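Side-chain contacts in catechol O-methyltransferase (Niastella koreensis, PDB 7CVW), which methylates catechol-like compounds at a ring hydroxyl, without regiospecificity, using S-adenosyl-L-methionine as methyl donor and magnesium as its preferred metal: residues Q124-G129 with L153-P158; E147-A152 with N190-A195. All coordinates share one frame; numbering follows the deposited sequence.

Interaction 1: residues Q124-G129 with L153-P158; sequences QLVEEG and LRLSRP
Val126 meets Leu155 and Arg154 with a different methyl each, where the last turn of helix 118-128 meets the end of helix 145-154 and the residue that follows it, on one side of the Rossmann-like methyltransferase sheet. The apolar part is centred on Leu155. Leu155 CD2 touches Val126 CG2 at 3.7 Å, and Leu155 CD1 lies 4.1 Å from Leu125 CB, so the isobutyl fork rests against two successive residues of the helix. Leu155 continues inward onto Leu62 of strand 60-64, which Leu125 also touches, and onto Phe133. The second kind of contact is between an alkyl group and a charged plane. Val126 CG1, anti to the backbone N (chi1 171°), lies over one face of the Arg154 guanidinium, 3.6 Å from Arg154 NH1. The arginine chain reaches this place by bending at chi2 and chi3, and it crosses the valine at about a right angle. No hydrogen bond joins the segments. Gly129, with positive phi, ends the helix in a Schellman motif; one of its two bonds is Gly129 N to Val126 O. The chemistry is therefore dispersion and burial of methyl groups, with the exposed Arg154 guanidinium lying by its face against a valine methyl.

Interaction 2: residues E147-A152 with N190-A195; sequences EYFQWA and NAMLGA
Two helices of the Rossmann-like methyltransferase domain, 145-154 and 181-195, meet here through a Met-aromatic contact between Met192 and Phe149. The axes of the two short segments run 10.9 Å apart at closest approach, with 40° between their N-to-C directions, so side chains bridge the gap. Met192 CG is anti to its backbone N (chi1 178°), and the chain then folds at chi2 and chi3, carrying sulfur and methyl to the aromatic ring. Met192 SD sits 4.6 Å from the centroid of the Phe149 ring, 43° off the ring normal, an oblique approach. The terminal Met192 CE is nearer the root of the ring, 3.6 Å from both CG and CD2 of Phe149. Leu193 reaches the far end of the same ring: Leu193 CD1 lies 3.7 Å from Phe149 CZ, and the two side chains cross at about a right angle. Consecutive residues of helix 181-195 thus hold the phenyl group at its base and at its tip. On the partly exposed side, Gln150 NE2 lies 3.5 Å from Met192 SD, a contact and not a hydrogen bond; the weak hydrogen bond of this amide nitrogen goes to Thr146 O within its own helix. Beneath the contact, Phe149 packs on Ile138 and Ile162 of the central parallel strands and on Val199 of the outermost strand 199-206. Leu193 shares Val199 and also touches Leu17 of the second subunit, so helix 181-195 faces the dimer partner while both helices lie on the sheet.

Helix 145-154 is common to both interactions: its C-terminal end meets helix 118-128 in interaction 1, and its preceding turns meet helix 181-195 in interaction 2. The two centres are 15 Å apart, yet the contacts touch directly, Val126 CG2 lying 3.8 Å from Trp151 CZ3. Together they join three helices in a row. Neither contact is the active site itself. The side chain of Leu125 is about 11 Å from the bound S-adenosyl-L-homocysteine, and that of Phe149 about 12 Å from the side chain of the magnesium ligand Asp165. Tyr148, within segment 147-152, does touch the bound S-adenosyl-L-homocysteine and packs on Ala118, an S-adenosyl-L-methionine-binding residue.

Interaction 1: residues Q124-G129 with L153-P158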
loop_
_atom_site.group_PDB
_atom_site.type_symbol
_atom_site.label_atom_id
_atom_site.label_comp_id
_atom_site.label_asym_id
_atom_site.label_seq_id
_atom_site.Cartn_x
_atom_site.Cartn_y
_atom_site.Cartn_z
ATOM N N GLN A 124 3.112 23.210 18.360
ATOM C CA GLN A 124 2.112 24.270 18.090
ATOM C C GLN A 124 0.788 23.608 17.697
ATOM O O GLN A 124 -0.265 24.057 18.159
ATOM C CB GLN A 124 2.536 25.211 16.958
ATOM C CG GLN A 124 3.915 25.837 17.112
ATOM C CD GLN A 124 4.304 26.663 15.913
ATOM O OE1 GLN A 124 3.655 26.634 14.859
ATOM N NE2 GLN A 124 5.399 27.383 16.063
ATOM N N LEU A 125 0.824 22.593 16.825
ATOM C CA LEU A 125 -0.408 21.931 16.339
ATOM C C LEU A 125 -1.094 21.250 17.527
ATOM O O LEU A 125 -2.338 21.292 17.579
ATOM C CB LEU A 125 -0.028 20.921 15.250
ATOM C CG LEU A 125 0.480 21.529 13.934
ATOM C CD1 LEU A 125 1.017 20.450 12.990
ATOM C CD2 LEU A 125 -0.594 22.320 13.228
ATOM N N VAL A 126 -0.309 20.697 18.465
ATOM C CA VAL A 126 -0.875 20.096 19.714
ATOM C C VAL A 126 -1.537 21.212 20.535
ATOM O O VAL A 126 -2.728 21.034 20.906
ATOM C CB VAL A 126 0.178 19.303 20.505
ATOM C CG1 VAL A 126 -0.361 18.878 21.869
ATOM C CG2 VAL A 126 0.613 18.085 19.709
ATOM N N GLU A 127 -0.851 22.338 20.754
ATOM C CA GLU A 127 -1.423 23.474 21.530
ATOM C C GLU A 127 -2.706 23.971 20.861
ATOM O O GLU A 127 -3.666 24.303 21.595
ATOM C CB GLU A 127 -0.406 24.601 21.698
ATOM C CG GLU A 127 -0.987 25.750 22.493
ATOM C CD GLU A 127 -0.034 26.819 22.982
ATOM O OE1 GLU A 127 1.168 26.763 22.634
ATOM O OE2 GLU A 127 -0.523 27.729 23.708
ATOM N N GLU A 128 -2.751 24.012 19.524
ATOM C CA GLU A 128 -3.895 24.530 18.740
ATOM C C GLU A 128 -5.074 23.553 18.774
ATOM O O GLU A 128 -6.169 23.965 18.404
ATOM C CB GLU A 128 -3.493 24.741 17.285
ATOM C CG GLU A 128 -2.523 25.885 17.096
ATOM C CD GLU A 128 -1.738 25.797 15.793
ATOM O OE1 GLU A 128 -2.221 25.112 14.846
ATOM O OE2 GLU A 128 -0.665 26.416 15.709
ATOM N N GLY A 129 -4.853 22.291 19.121
ATOM C CA GLY A 129 -5.872 21.240 18.917
ATOM C C GLY A 129 -6.137 21.017 17.440
ATOM O O GLY A 129 -7.305 20.810 17.048
ATOM N N LEU A 153 1.611 10.650 16.749
ATOM C CA LEU A 153 0.649 9.889 17.597
ATOM C C LEU A 153 -0.181 10.850 18.455
ATOM O O LEU A 153 -1.388 10.615 18.637
ATOM C CB LEU A 153 1.431 8.900 18.462
ATOM C CG LEU A 153 2.040 7.729 17.701
ATOM C CD1 LEU A 153 2.857 6.856 18.652
ATOM C CD2 LEU A 153 0.972 6.897 17.036
ATOM N N ARG A 154 0.433 11.912 18.959
ATOM C CA ARG A 154 -0.285 12.938 19.759
ATOM C C ARG A 154 -1.356 13.625 18.897
ATOM O O ARG A 154 -2.278 14.191 19.461
ATOM C CB ARG A 154 0.720 13.938 20.324
ATOM C CG ARG A 154 1.507 13.420 21.516
ATOM C CD ARG A 154 0.908 13.959 22.799
ATOM N NE ARG A 154 1.746 15.019 23.342
ATOM C CZ ARG A 154 1.311 16.065 24.036
ATOM N NH1 ARG A 154 0.017 16.244 24.261
ATOM N NH2 ARG A 154 2.186 16.945 24.484
ATOM N N LEU A 155 -1.220 13.621 17.572
ATOM C CA LEU A 155 -2.118 14.330 16.633
ATOM C C LEU A 155 -2.991 13.322 15.870
ATOM O O LEU A 155 -3.582 13.724 14.856
ATOM C CB LEU A 155 -1.240 15.156 15.688
ATOM C CG LEU A 155 -0.541 16.331 16.366
ATOM C CD1 LEU A 155 0.541 16.898 15.471
ATOM C CD2 LEU A 155 -1.566 17.397 16.755
ATOM N N SER A 156 -3.111 12.092 16.376
ATOM C CA SER A 156 -3.804 10.976 15.685
ATOM C C SER A 156 -5.120 10.676 16.388
ATOM O O SER A 156 -5.286 11.101 17.551
ATOM C CB SER A 156 -2.941 9.733 15.635
ATOM O OG SER A 156 -1.852 9.911 14.727
ATOM N N ARG A 157 -5.971 9.926 15.699
ATOM C CA ARG A 157 -7.150 9.250 16.292
ATOM C C ARG A 157 -6.951 7.755 16.095
ATOM O O ARG A 157 -6.140 7.341 15.269
ATOM C CB ARG A 157 -8.433 9.708 15.591
ATOM C CG ARG A 157 -8.437 9.473 14.089
ATOM C CD ARG A 157 -9.804 9.482 13.444
ATOM N NE ARG A 157 -9.781 9.408 11.989
ATOM C CZ ARG A 157 -9.687 8.308 11.249
ATOM N NH1 ARG A 157 -9.555 7.113 11.803
ATOM N NH2 ARG A 157 -9.727 8.400 9.931
ATOM N N PRO A 158 -7.711 6.883 16.785
ATOM C CA PRO A 158 -7.757 5.477 16.393
ATOM C C PRO A 158 -8.090 5.355 14.900
ATOM O O PRO A 158 -9.061 5.977 14.455
ATOM C CB PRO A 158 -8.872 4.930 17.302
ATOM C CG PRO A 158 -8.786 5.813 18.523
ATOM C CD PRO A 158 -8.588 7.190 17.934
#

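Interaction 2: residues E147-A152 with N190-A195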
loop_
_atom_site.group_PDB
_atom_site.type_symbol
_atom_site.label_atom_id
_atom_site.label_comp_id
_atom_site.label_asym_id
_atom_site.label_seq_id
_atom_site.Cartn_x
_atom_site.Cartn_y
_atom_site.Cartn_z
ATOM N N GLU A 147 11.225 11.013 16.453
ATOM C CA GLU A 147 10.499 12.001 17.277
ATOM C C GLU A 147 9.269 12.525 16.533
ATOM O O GLU A 147 8.247 12.757 17.155
ATOM C CB GLU A 147 11.444 13.126 17.664
ATOM C CG GLU A 147 12.460 12.657 18.687
ATOM C CD GLU A 147 13.445 11.612 18.200
ATOM O OE1 GLU A 147 14.126 11.867 17.175
ATOM O OE2 GLU A 147 13.526 10.523 18.861
ATOM N N TYR A 148 9.353 12.692 15.222
ATOM C CA TYR A 148 8.184 13.115 14.420
ATOM C C TYR A 148 7.034 12.111 14.621
ATOM O O TYR A 148 5.851 12.512 14.720
ATOM C CB TYR A 148 8.574 13.265 12.952
ATOM C CG TYR A 148 9.525 14.375 12.621
ATOM C CD1 TYR A 148 9.653 15.483 13.442
ATOM C CD2 TYR A 148 10.250 14.339 11.435
ATOM C CE1 TYR A 148 10.484 16.533 13.092
ATOM C CE2 TYR A 148 11.090 15.377 11.077
ATOM C CZ TYR A 148 11.197 16.474 11.914
ATOM O OH TYR A 148 12.016 17.507 11.599
ATOM N N PHE A 149 7.356 10.824 14.670
ATOM C CA PHE A 149 6.336 9.774 14.833
ATOM C C PHE A 149 5.659 9.924 16.206
ATOM O O PHE A 149 4.435 9.758 16.296
ATOM C CB PHE A 149 6.935 8.389 14.661
ATOM C CG PHE A 149 5.920 7.296 14.465
ATOM C CD1 PHE A 149 5.418 7.022 13.203
ATOM C CD2 PHE A 149 5.444 6.564 15.541
ATOM C CE1 PHE A 149 4.509 5.994 12.990
ATOM C CE2 PHE A 149 4.528 5.540 15.328
ATOM C CZ PHE A 149 4.058 5.261 14.062
ATOM N N GLN A 150 6.412 10.257 17.257
ATOM C CA GLN A 150 5.803 10.433 18.596
ATOM C C GLN A 150 4.835 11.611 18.571
ATOM O O GLN A 150 3.760 11.505 19.125
ATOM C CB GLN A 150 6.863 10.646 19.672
ATOM C CG GLN A 150 7.930 9.565 19.697
ATOM C CD GLN A 150 7.406 8.152 19.692
ATOM O OE1 GLN A 150 6.463 7.814 20.408
ATOM N NE2 GLN A 150 8.015 7.321 18.855
ATOM N N TRP A 151 5.195 12.714 17.928
ATOM C CA TRP A 151 4.290 13.873 17.766
ATOM C C TRP A 151 3.091 13.488 16.911
ATOM O O TRP A 151 1.962 13.858 17.239
ATOM C CB TRP A 151 5.062 15.048 17.171
ATOM C CG TRP A 151 5.938 15.756 18.157
ATOM C CD1 TRP A 151 7.294 15.751 18.201
ATOM C CD2 TRP A 151 5.507 16.541 19.284
ATOM N NE1 TRP A 151 7.741 16.501 19.259
ATOM C CE2 TRP A 151 6.669 16.993 19.941
ATOM C CE3 TRP A 151 4.256 16.913 19.789
ATOM C CZ2 TRP A 151 6.633 17.793 21.081
ATOM C CZ3 TRP A 151 4.215 17.713 20.912
ATOM C CH2 TRP A 151 5.386 18.131 21.552
ATOM N N ALA A 152 3.300 12.717 15.852
ATOM C CA ALA A 152 2.206 12.260 14.973
ATOM C C ALA A 152 1.177 11.498 15.819
ATOM O O ALA A 152 -0.040 11.732 15.647
ATOM C CB ALA A 152 2.752 11.435 13.836
ATOM N N ASN A 190 12.917 2.712 12.296
ATOM C CA ASN A 190 12.427 1.329 12.023
ATOM C C ASN A 190 12.458 0.532 13.331
ATOM O O ASN A 190 11.513 -0.252 13.612
ATOM C CB ASN A 190 13.248 0.664 10.918
ATOM C CG ASN A 190 13.010 1.265 9.547
ATOM O OD1 ASN A 190 12.045 2.007 9.350
ATOM N ND2 ASN A 190 13.919 0.985 8.626
ATOM N N ALA A 191 13.526 0.675 14.110
ATOM C CA ALA A 191 13.625 0.015 15.440
ATOM C C ALA A 191 12.477 0.474 16.342
ATOM O O ALA A 191 11.880 -0.357 17.041
ATOM C CB ALA A 191 14.956 0.298 16.089
ATOM N N MET A 192 12.212 1.776 16.378
ATOM C CA MET A 192 11.103 2.355 17.166
ATOM C C MET A 192 9.816 1.715 16.690
ATOM O O MET A 192 8.998 1.301 17.532
ATOM C CB MET A 192 11.061 3.872 17.004
ATOM C CG MET A 192 9.915 4.529 17.743
ATOM S SD MET A 192 8.353 4.476 16.834
ATOM C CE MET A 192 8.761 5.281 15.270
ATOM N N LEU A 193 9.652 1.590 15.379
ATOM C CA LEU A 193 8.377 1.105 14.838
ATOM C C LEU A 193 8.186 -0.364 15.244
ATOM O O LEU A 193 7.061 -0.713 15.671
ATOM C CB LEU A 193 8.408 1.355 13.325
ATOM C CG LEU A 193 7.072 1.264 12.625
ATOM C CD1 LEU A 193 6.055 2.215 13.239
ATOM C CD2 LEU A 193 7.278 1.511 11.148
ATOM N N GLY A 194 9.249 -1.171 15.196
ATOM C CA GLY A 194 9.213 -2.582 15.631
ATOM C C GLY A 194 8.884 -2.708 17.104
ATOM O O GLY A 194 8.403 -3.797 17.488
ATOM N N ALA A 195 9.181 -1.689 17.922
ATOM C CA ALA A 195 8.972 -1.729 19.391
ATOM C C ALA A 195 7.634 -1.091 19.765
ATOM O O ALA A 195 7.280 -1.123 20.931
ATOM C CB ALA A 195 10.118 -1.024 20.089
#